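Local coordinates for ABM domain-containing protein (Caulobacter crescentus, PDB 3BM7) that probably acts as a monooxygenase of the antibiotic biosynthesis (ABM) family, although its substrate and physiological role remain unknown, at residues 35-40 with 99-104; 39-44 with 56-61; 49-54 with 88-93. All blocks are in the same frame, centred on the assembly; numbering follows the deposited sequence.

Interaction 1: 35-40 with 99-104; sequences AEFEKV and GPTMAG
Phe37 and Thr101 meet where the first long helix of a ferredoxin-like fold passes the entry to the last strand of the sheet. Residues 35-40 lie near the start of helix 34-51. Residues 99-104 begin with the short 3-10 segment 99-101 and pass into strand 102-113. The contact is small and mainly apolar.

The apolar part centres on the buried ring of Phe37. Met102, a selenomethionine, bends back at chi2 and chi3, and its methyl CE lies 3.6 Å from Phe37 CE1. The methyl approaches the ring obliquely. Leu27 and Val29 of strand 21-29, together with Met98, also pack on the Phe37 side chain, and the ring of Tyr70 meets its ring. On the outer side, the methyl CG2 of Thr101 rests against the extended chain of Glu36, 3.7 Å from Glu36 CG. Glu36 has two modelled conformers, so this touch is less certain.

Polar groups of 99-104 are bonded within that segment or to its neighbours. Met102 N donates to Gly99 O at 3.0 Å and closes the 3-10 turn. Met102 O takes a hydrogen bond from Gln30 NE2. Thr101 OG1 is hydrogen-bonded to Met98 O, so the buried hydroxyl is satisfied. Its chi1 of 71° turns OG1 to Phe37 and leaves CG2 beside the backbone N, on the Glu36 side. OG1 comes to 3.6 Å from Phe37 CB and 3.8 Å from Phe37 CD1.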
loop_
_atom_site.group_PDB
_atom_site.type_symbol
_atom_site.label_atom_id
_atom_site.label_comp_id
_atom_site.label_asym_id
_atom_site.label_seq_id
_atom_site.Cartn_x
_atom_site.Cartn_y
_atom_site.Cartn_z
ATOM N N ALA A 35 -1.120 -15.703 15.150
ATOM C CA ALA A 35 -1.520 -14.936 16.312
ATOM C C ALA A 35 -0.336 -14.250 16.991
ATOM O O ALA A 35 -0.394 -13.070 17.373
ATOM C CB ALA A 35 -2.252 -15.872 17.337
ATOM N N GLU A 36 0.744 -15.012 17.157
ATOM C CA GLU A 36 1.987 -14.509 17.737
ATOM C C GLU A 36 2.532 -13.367 16.894
ATOM O O GLU A 36 2.831 -12.280 17.395
ATOM C CB GLU A 36 3.007 -15.660 17.807
ATOM C CG GLU A 36 4.404 -15.328 18.358
ATOM C CD GLU A 36 5.304 -16.570 18.461
ATOM O OE1 GLU A 36 4.822 -17.695 18.198
ATOM O OE2 GLU A 36 6.493 -16.427 18.812
ATOM N N PHE A 37 2.644 -13.633 15.603
ATOM C CA PHE A 37 3.117 -12.643 14.655
ATOM C C PHE A 37 2.267 -11.356 14.735
ATOM O O PHE A 37 2.828 -10.257 14.827
ATOM C CB PHE A 37 3.112 -13.186 13.231
ATOM C CG PHE A 37 3.200 -12.102 12.197
ATOM C CD1 PHE A 37 4.406 -11.464 11.961
ATOM C CD2 PHE A 37 2.065 -11.647 11.533
ATOM C CE1 PHE A 37 4.501 -10.482 11.036
ATOM C CE2 PHE A 37 2.159 -10.650 10.612
ATOM C CZ PHE A 37 3.356 -10.055 10.375
ATOM N N GLU A 38 0.941 -11.484 14.668
ATOM C CA GLU A 38 0.103 -10.284 14.662
ATOM C C GLU A 38 0.234 -9.452 15.936
ATOM O O GLU A 38 0.248 -8.225 15.895
ATOM C CB GLU A 38 -1.376 -10.590 14.366
ATOM C CG GLU A 38 -1.589 -11.096 12.939
ATOM C CD GLU A 38 -3.032 -11.339 12.579
ATOM O OE1 GLU A 38 -3.905 -10.887 13.341
ATOM O OE2 GLU A 38 -3.282 -12.007 11.551
ATOM N N LYS A 39 0.346 -10.121 17.080
ATOM C CA LYS A 39 0.537 -9.385 18.324
ATOM C C LYS A 39 1.817 -8.571 18.338
ATOM O O LYS A 39 1.789 -7.398 18.721
ATOM C CB LYS A 39 0.508 -10.345 19.526
ATOM C CG LYS A 39 0.599 -9.609 20.860
ATOM N N VAL A 40 2.932 -9.169 17.909
ATOM C CA VAL A 40 4.195 -8.452 17.858
ATOM C C VAL A 40 4.107 -7.329 16.830
ATOM O O VAL A 40 4.533 -6.200 17.090
ATOM C CB VAL A 40 5.339 -9.372 17.476
ATOM C CG1 VAL A 40 6.642 -8.575 17.289
ATOM C CG2 VAL A 40 5.500 -10.478 18.541
ATOM N N GLY A 99 10.949 -12.853 13.726
ATOM C CA GLY A 99 11.710 -13.781 12.904
ATOM C C GLY A 99 11.285 -15.232 13.052
ATOM O O GLY A 99 11.054 -15.891 12.058
ATOM N N PRO A 100 11.204 -15.739 14.295
ATOM C CA PRO A 100 10.851 -17.144 14.479
ATOM C C PRO A 100 9.473 -17.545 14.007
ATOM O O PRO A 100 9.218 -18.749 13.890
ATOM C CB PRO A 100 10.991 -17.360 16.001
ATOM C CG PRO A 100 11.796 -16.230 16.476
ATOM C CD PRO A 100 11.560 -15.090 15.568
ATOM N N THR A 101 8.590 -16.563 13.737
ATOM C CA THR A 101 7.261 -16.864 13.193
ATOM C C THR A 101 7.252 -17.016 11.673
ATOM O O THR A 101 6.238 -17.375 11.100
ATOM C CB THR A 101 6.176 -15.818 13.585
ATOM O OG1 THR A 101 6.406 -14.573 12.900
ATOM C CG2 THR A 101 6.137 -15.595 15.092
HETATM N N MSE A 102 8.351 -16.637 11.020
HETATM C CA MSE A 102 8.366 -16.573 9.568
HETATM C C MSE A 102 8.435 -17.943 8.903
HETATM O O MSE A 102 9.056 -18.871 9.432
HETATM C CB MSE A 102 9.528 -15.699 9.089
HETATM C CG MSE A 102 9.417 -14.274 9.527
HETATM SE SE MSE A 102 7.888 -13.366 8.711
HETATM C CE MSE A 102 7.487 -12.168 10.084
ATOM N N ALA A 103 7.779 -18.064 7.746
ATOM C CA ALA A 103 7.798 -19.281 6.921
ATOM C C ALA A 103 8.790 -19.152 5.764
ATOM O O ALA A 103 9.304 -20.153 5.262
ATOM C CB ALA A 103 6.375 -19.566 6.381
ATOM N N GLY A 104 9.078 -17.922 5.347
ATOM C CA GLY A 104 9.916 -17.670 4.196
ATOM C C GLY A 104 10.409 -16.248 4.168
ATOM O O GLY A 104 9.956 -15.413 4.973
#

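Interaction 2: 39-44 with 56-61; sequences KVFLDL and LVYQLT
Gln59 NE2 donates to Leu60 O at 3.0 Å, in an almost straight bond within the Gln59 amide plane, and makes a weak bond to Val114 O of the second subunit. The Leu60 side chain covers one face of the Phe41 ring in a CH-pi contact. Its CD1 stands 4.1 Å from the ring centroid, almost on the ring normal. Leu60 CD2 meets the ring at CD1 of Phe41.

This is helix-on-sheet packing of the ferredoxin-like fold. Helix 39-44 and strand 56-61 run nearly antiparallel, at 166°, with axes 9.5 Å apart. Tyr58 and Leu60 both point toward the helix. Gln59, between them, points away. At Thr61 this edge strand pairs antiparallel with a strand of the second subunit, so the sheet runs on across the interface; Val114 of that subunit packs on Leu60.

The rings of Phe41 and Tyr58 are nearly parallel, with planes at 6°. They are slid far apart, with centroids 5.5 Å from each other, so they barely overlap. Phe41 CZ lies 3.6 Å from Tyr58 CE2. Leu44 CD2, 3.5 Å from Tyr58 OH, and Phe41 CZ touch this oxygen from directions about at right angles. Leu44 CD2 lies at the Tyr58 ring edge, near its plane.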
loop_
_atom_site.group_PDB
_atom_site.type_symbol
_atom_site.label_atom_id
_atom_site.label_comp_id
_atom_site.label_asym_id
_atom_site.label_seq_id
_atom_site.Cartn_x
_atom_site.Cartn_y
_atom_site.Cartn_z
ATOM N N LYS A 39 0.346 -10.121 17.080
ATOM C CA LYS A 39 0.537 -9.385 18.324
ATOM C C LYS A 39 1.817 -8.571 18.338
ATOM O O LYS A 39 1.789 -7.398 18.721
ATOM C CB LYS A 39 0.508 -10.345 19.526
ATOM C CG LYS A 39 0.599 -9.609 20.860
ATOM N N VAL A 40 2.932 -9.169 17.909
ATOM C CA VAL A 40 4.195 -8.452 17.858
ATOM C C VAL A 40 4.107 -7.329 16.830
ATOM O O VAL A 40 4.533 -6.200 17.090
ATOM C CB VAL A 40 5.339 -9.372 17.476
ATOM C CG1 VAL A 40 6.642 -8.575 17.289
ATOM C CG2 VAL A 40 5.500 -10.478 18.541
ATOM N N PHE A 41 3.559 -7.635 15.653
ATOM C CA PHE A 41 3.477 -6.616 14.636
ATOM C C PHE A 41 2.595 -5.423 15.052
ATOM O O PHE A 41 2.947 -4.272 14.808
ATOM C CB PHE A 41 3.010 -7.157 13.280
ATOM C CG PHE A 41 3.349 -6.212 12.167
ATOM C CD1 PHE A 41 2.568 -5.107 11.920
ATOM C CD2 PHE A 41 4.520 -6.361 11.476
ATOM C CE1 PHE A 41 2.959 -4.192 10.944
ATOM C CE2 PHE A 41 4.888 -5.456 10.490
ATOM C CZ PHE A 41 4.094 -4.388 10.255
ATOM N N LEU A 42 1.440 -5.696 15.627
ATOM C CA LEU A 42 0.563 -4.586 16.019
ATOM C C LEU A 42 1.161 -3.722 17.115
ATOM O O LEU A 42 0.956 -2.520 17.148
ATOM C CB LEU A 42 -0.827 -5.088 16.384
ATOM C CG LEU A 42 -1.658 -5.625 15.218
ATOM C CD1 LEU A 42 -2.956 -6.233 15.704
ATOM C CD2 LEU A 42 -1.917 -4.497 14.174
ATOM N N ASP A 43 1.904 -4.347 18.016
ATOM C CA ASP A 43 2.607 -3.615 19.044
ATOM C C ASP A 43 3.666 -2.705 18.395
ATOM O O ASP A 43 3.810 -1.547 18.775
ATOM C CB ASP A 43 3.230 -4.605 20.018
ATOM C CG ASP A 43 4.063 -3.938 21.059
ATOM O OD1 ASP A 43 3.512 -3.558 22.102
ATOM O OD2 ASP A 43 5.276 -3.804 20.836
ATOM N N LEU A 44 4.391 -3.228 17.415
ATOM C CA LEU A 44 5.357 -2.438 16.636
ATOM C C LEU A 44 4.653 -1.256 15.936
ATOM O O LEU A 44 5.058 -0.088 16.026
ATOM C CB LEU A 44 6.078 -3.310 15.614
ATOM C CG LEU A 44 6.920 -2.560 14.572
ATOM C CD1 LEU A 44 8.043 -1.720 15.255
ATOM C CD2 LEU A 44 7.446 -3.535 13.518
ATOM N N LEU A 56 3.866 8.107 7.553
ATOM C CA LEU A 56 2.542 8.572 7.180
ATOM C C LEU A 56 1.477 7.467 7.141
ATOM O O LEU A 56 0.311 7.721 7.477
ATOM C CB LEU A 56 2.592 9.293 5.828
ATOM C CG LEU A 56 3.617 10.433 5.718
ATOM C CD1 LEU A 56 3.578 11.051 4.336
ATOM C CD2 LEU A 56 3.344 11.484 6.793
ATOM N N VAL A 57 1.900 6.279 6.775
ATOM C CA VAL A 57 1.055 5.073 6.704
ATOM C C VAL A 57 1.869 3.878 7.175
ATOM O O VAL A 57 3.024 3.688 6.744
ATOM C CB VAL A 57 0.535 4.836 5.279
ATOM C CG1 VAL A 57 -0.373 3.555 5.224
ATOM C CG2 VAL A 57 -0.204 6.096 4.771
ATOM N N TYR A 58 1.271 3.028 8.006
ATOM C CA TYR A 58 1.910 1.823 8.433
ATOM C C TYR A 58 0.837 0.805 8.750
ATOM O O TYR A 58 0.391 0.692 9.885
ATOM C CB TYR A 58 2.808 2.096 9.657
ATOM C CG TYR A 58 3.843 1.053 9.871
ATOM C CD1 TYR A 58 4.973 0.967 9.092
ATOM C CD2 TYR A 58 3.692 0.099 10.892
ATOM C CE1 TYR A 58 5.934 -0.019 9.285
ATOM C CE2 TYR A 58 4.615 -0.882 11.084
ATOM C CZ TYR A 58 5.756 -0.940 10.337
ATOM O OH TYR A 58 6.694 -1.921 10.511
ATOM N N GLN A 59 0.400 0.067 7.751
ATOM C CA GLN A 59 -0.838 -0.694 7.849
ATOM C C GLN A 59 -0.589 -2.151 7.466
ATOM O O GLN A 59 -0.359 -2.551 6.272
ATOM C CB GLN A 59 -1.916 -0.107 6.938
ATOM C CG GLN A 59 -3.215 -0.882 7.046
ATOM C CD GLN A 59 -3.796 -0.774 8.437
ATOM O OE1 GLN A 59 -4.105 0.342 8.936
ATOM N NE2 GLN A 59 -3.957 -1.923 9.100
ATOM N N LEU A 60 -0.670 -3.033 8.477
ATOM C CA LEU A 60 -0.650 -4.447 8.241
ATOM C C LEU A 60 -1.948 -4.897 7.573
ATOM O O LEU A 60 -3.030 -4.506 7.993
ATOM C CB LEU A 60 -0.539 -5.194 9.576
ATOM C CG LEU A 60 -0.315 -6.696 9.467
ATOM C CD1 LEU A 60 0.998 -7.107 8.789
ATOM C CD2 LEU A 60 -0.424 -7.312 10.919
ATOM N N THR A 61 -1.814 -5.720 6.563
ATOM C CA THR A 61 -2.960 -6.377 5.894
ATOM C C THR A 61 -2.715 -7.839 5.654
ATOM O O THR A 61 -1.563 -8.285 5.574
ATOM C CB THR A 61 -3.285 -5.695 4.506
ATOM O OG1 THR A 61 -2.353 -6.146 3.504
ATOM C CG2 THR A 61 -3.341 -4.143 4.642
#

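Interaction 3: 49-54 with 88-93; sequences KANEPG and TDYFKA. With EDO (1,2-ethanediol), chain B.
Tyr90 OH donates to Glu52 OE2 at 2.6 Å, and this short bond joins the end of helix 34-51 to the start of helix 89-98. The two side chains come from opposite directions. Glu52 OE2 sits at the edge of the tyrosine ring, near its plane, and uses its anti lone pair. The carboxylate plane is turned 39° from the ring.

This is the tight part of the contact. Glu52 OE2 accepts a second hydrogen bond, from water 1 at 2.7 Å. The same water accepts from Thr88 OG1, also at 2.7 Å. The other carboxylate oxygen, OE1, is hydrogen-bonded to His85 ND1. The buried carboxylate is thus gripped at both oxygens, which limits its rotation. Tyr90 has chi1 near 58°, which places CG between its backbone N and carbonyl carbon. The ring then reaches back under Thr88, and Thr88 OG1 stands 3.4 Å above its plane, over the centre. Leu44, Lys47 and Val48 of helix 34-51 also pack against Tyr90.

The solvent side is looser. Asn51 CB does come to 3.4 Å from Tyr90 OH, and ND2 lies beside the ring, 3.7 Å from Tyr90 CE2, with the amide plane 59° from it. But Asn51 is exposed, and no hydrogen bond joins this pair. Farther out, a 1,2-ethanediol, probably from the crystallisation liquor, donates from O1 to Ala50 O at 2.7 Å. It also touches the ring of Pro53.

Thr88 OG1 has one more role. It accepts from Phe91 N at 3.0 Å and so caps the first turn of helix 89-98. The arrangement is a classic threonine N-cap, linked through one water to the residue that follows a neighbouring helix, on the helical side of a ferredoxin-like fold.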
loop_
_atom_site.group_PDB
_atom_site.type_symbol
_atom_site.label_atom_id
_atom_site.label_comp_id
_atom_site.label_asym_id
_atom_site.label_seq_id
_atom_site.Cartn_x
_atom_site.Cartn_y
_atom_site.Cartn_z
ATOM N N LYS A 49 3.638 4.416 14.661
ATOM C CA LYS A 49 2.687 5.560 14.521
ATOM C C LYS A 49 2.754 6.626 15.611
ATOM O O LYS A 49 2.637 7.847 15.362
ATOM C CB LYS A 49 1.263 5.038 14.324
ATOM C CG LYS A 49 1.162 4.224 13.077
ATOM C CD LYS A 49 -0.241 3.762 12.775
ATOM C CE LYS A 49 -0.278 2.298 12.482
ATOM N NZ LYS A 49 -1.564 1.922 11.865
ATOM N N ALA A 50 2.981 6.209 16.850
ATOM C CA ALA A 50 3.070 7.108 17.885
ATOM C C ALA A 50 4.363 7.904 17.902
ATOM O O ALA A 50 4.349 9.045 18.356
ATOM C CB ALA A 50 2.923 6.338 19.261
ATOM N N ASN A 51 5.482 7.299 17.507
ATOM C CA ASN A 51 6.810 7.876 17.682
ATOM C C ASN A 51 7.438 8.547 16.475
ATOM O O ASN A 51 8.367 9.344 16.642
ATOM C CB ASN A 51 7.790 6.810 18.192
ATOM C CG ASN A 51 7.391 6.249 19.525
ATOM O OD1 ASN A 51 6.884 6.972 20.388
ATOM N ND2 ASN A 51 7.667 4.972 19.742
ATOM N N GLU A 52 6.923 8.264 15.282
ATOM C CA GLU A 52 7.572 8.678 14.014
ATOM C C GLU A 52 6.695 9.580 13.162
ATOM O O GLU A 52 5.861 9.091 12.394
ATOM C CB GLU A 52 7.935 7.444 13.193
ATOM C CG GLU A 52 9.000 6.570 13.849
ATOM C CD GLU A 52 9.208 5.228 13.157
ATOM O OE1 GLU A 52 9.260 5.173 11.887
ATOM O OE2 GLU A 52 9.291 4.199 13.904
ATOM N N PRO A 53 6.868 10.900 13.295
ATOM C CA PRO A 53 6.062 11.813 12.490
ATOM C C PRO A 53 6.282 11.649 10.975
ATOM O O PRO A 53 5.435 12.068 10.201
ATOM C CB PRO A 53 6.486 13.209 12.993
ATOM C CG PRO A 53 7.739 13.021 13.656
ATOM C CD PRO A 53 7.765 11.623 14.201
ATOM N N GLY A 54 7.428 11.087 10.579
ATOM C CA GLY A 54 7.742 10.870 9.184
ATOM C C GLY A 54 7.143 9.622 8.597
ATOM O O GLY A 54 7.275 9.376 7.406
ATOM N N THR A 88 15.459 2.053 14.669
ATOM C CA THR A 88 15.021 2.212 16.034
ATOM C C THR A 88 15.179 0.933 16.873
ATOM O O THR A 88 15.150 -0.174 16.327
ATOM C CB THR A 88 13.552 2.658 16.154
ATOM O OG1 THR A 88 12.691 1.585 15.760
ATOM C CG2 THR A 88 13.282 3.922 15.315
ATOM N N ASP A 89 15.341 1.083 18.187
ATOM C CA ASP A 89 15.470 -0.092 19.068
ATOM C C ASP A 89 14.205 -0.951 19.097
ATOM O O ASP A 89 14.277 -2.174 19.230
ATOM C CB ASP A 89 15.881 0.306 20.500
ATOM C CG ASP A 89 14.918 1.296 21.155
ATOM O OD1 ASP A 89 13.974 1.776 20.495
ATOM O OD2 ASP A 89 15.141 1.629 22.338
ATOM N N TYR A 90 13.039 -0.317 18.995
ATOM C CA TYR A 90 11.794 -1.070 18.961
ATOM C C TYR A 90 11.569 -1.792 17.637
ATOM O O TYR A 90 11.008 -2.874 17.628
ATOM C CB TYR A 90 10.591 -0.204 19.402
ATOM C CG TYR A 90 10.363 1.054 18.604
ATOM C CD1 TYR A 90 9.592 1.039 17.451
ATOM C CD2 TYR A 90 10.880 2.271 19.027
ATOM C CE1 TYR A 90 9.397 2.209 16.712
ATOM C CE2 TYR A 90 10.664 3.438 18.316
ATOM C CZ TYR A 90 9.913 3.404 17.173
ATOM O OH TYR A 90 9.717 4.577 16.467
ATOM N N PHE A 91 11.998 -1.211 16.527
ATOM C CA PHE A 91 11.958 -1.928 15.249
ATOM C C PHE A 91 12.865 -3.172 15.283
ATOM O O PHE A 91 12.462 -4.269 14.895
ATOM C CB PHE A 91 12.350 -1.017 14.084
ATOM C CG PHE A 91 12.280 -1.657 12.763
ATOM C CD1 PHE A 91 11.103 -1.664 12.036
ATOM C CD2 PHE A 91 13.411 -2.228 12.205
ATOM C CE1 PHE A 91 11.036 -2.258 10.792
ATOM C CE2 PHE A 91 13.355 -2.808 10.960
ATOM C CZ PHE A 91 12.172 -2.822 10.244
ATOM N N LYS A 92 14.083 -2.987 15.782
ATOM C CA LYS A 92 15.020 -4.092 15.893
ATOM C C LYS A 92 14.523 -5.195 16.839
ATOM O O LYS A 92 14.628 -6.382 16.487
ATOM C CB LYS A 92 16.408 -3.567 16.267
ATOM C CG LYS A 92 17.055 -2.726 15.149
ATOM C CD LYS A 92 18.460 -2.249 15.460
ATOM C CE LYS A 92 18.550 -1.356 16.669
ATOM N NZ LYS A 92 19.959 -1.016 17.007
ATOM N N ALA A 93 13.959 -4.821 17.978
ATOM C CA ALA A 93 13.434 -5.770 18.953
ATOM C C ALA A 93 12.260 -6.515 18.323
ATOM O O ALA A 93 12.127 -7.734 18.476
ATOM C CB ALA A 93 13.005 -5.067 20.242
HETATM C C1 EDO B . 4.762 11.759 16.210
HETATM O O1 EDO B . 5.663 11.021 17.034
HETATM C C2 EDO B . 3.865 10.780 15.470
HETATM O O2 EDO B . 2.851 11.506 14.775
HETATM O O HOH W 1 10.899 1.999 13.828
#

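How the interactions relate
All three interactions use helix 34-51, at its start, middle and end. Interaction 2 is the core contact: its touching residues are all buried, and it sets the helix on strand 55-62 through rings and leucines. Interactions 1 and 3 are partly buried and lie toward the two ends of the helix. Interaction 1 is again apolar, while interaction 3 depends on a carboxylate, a phenol and a bridging water. Interaction 2 touches both others. Phe37 CZ meets Leu60 CD1 at 4.1 Å, and Leu44 CD1 meets Tyr90 CD1 at 3.9 Å. Interactions 1 and 3 do not touch; their centres are about 18 Å apart.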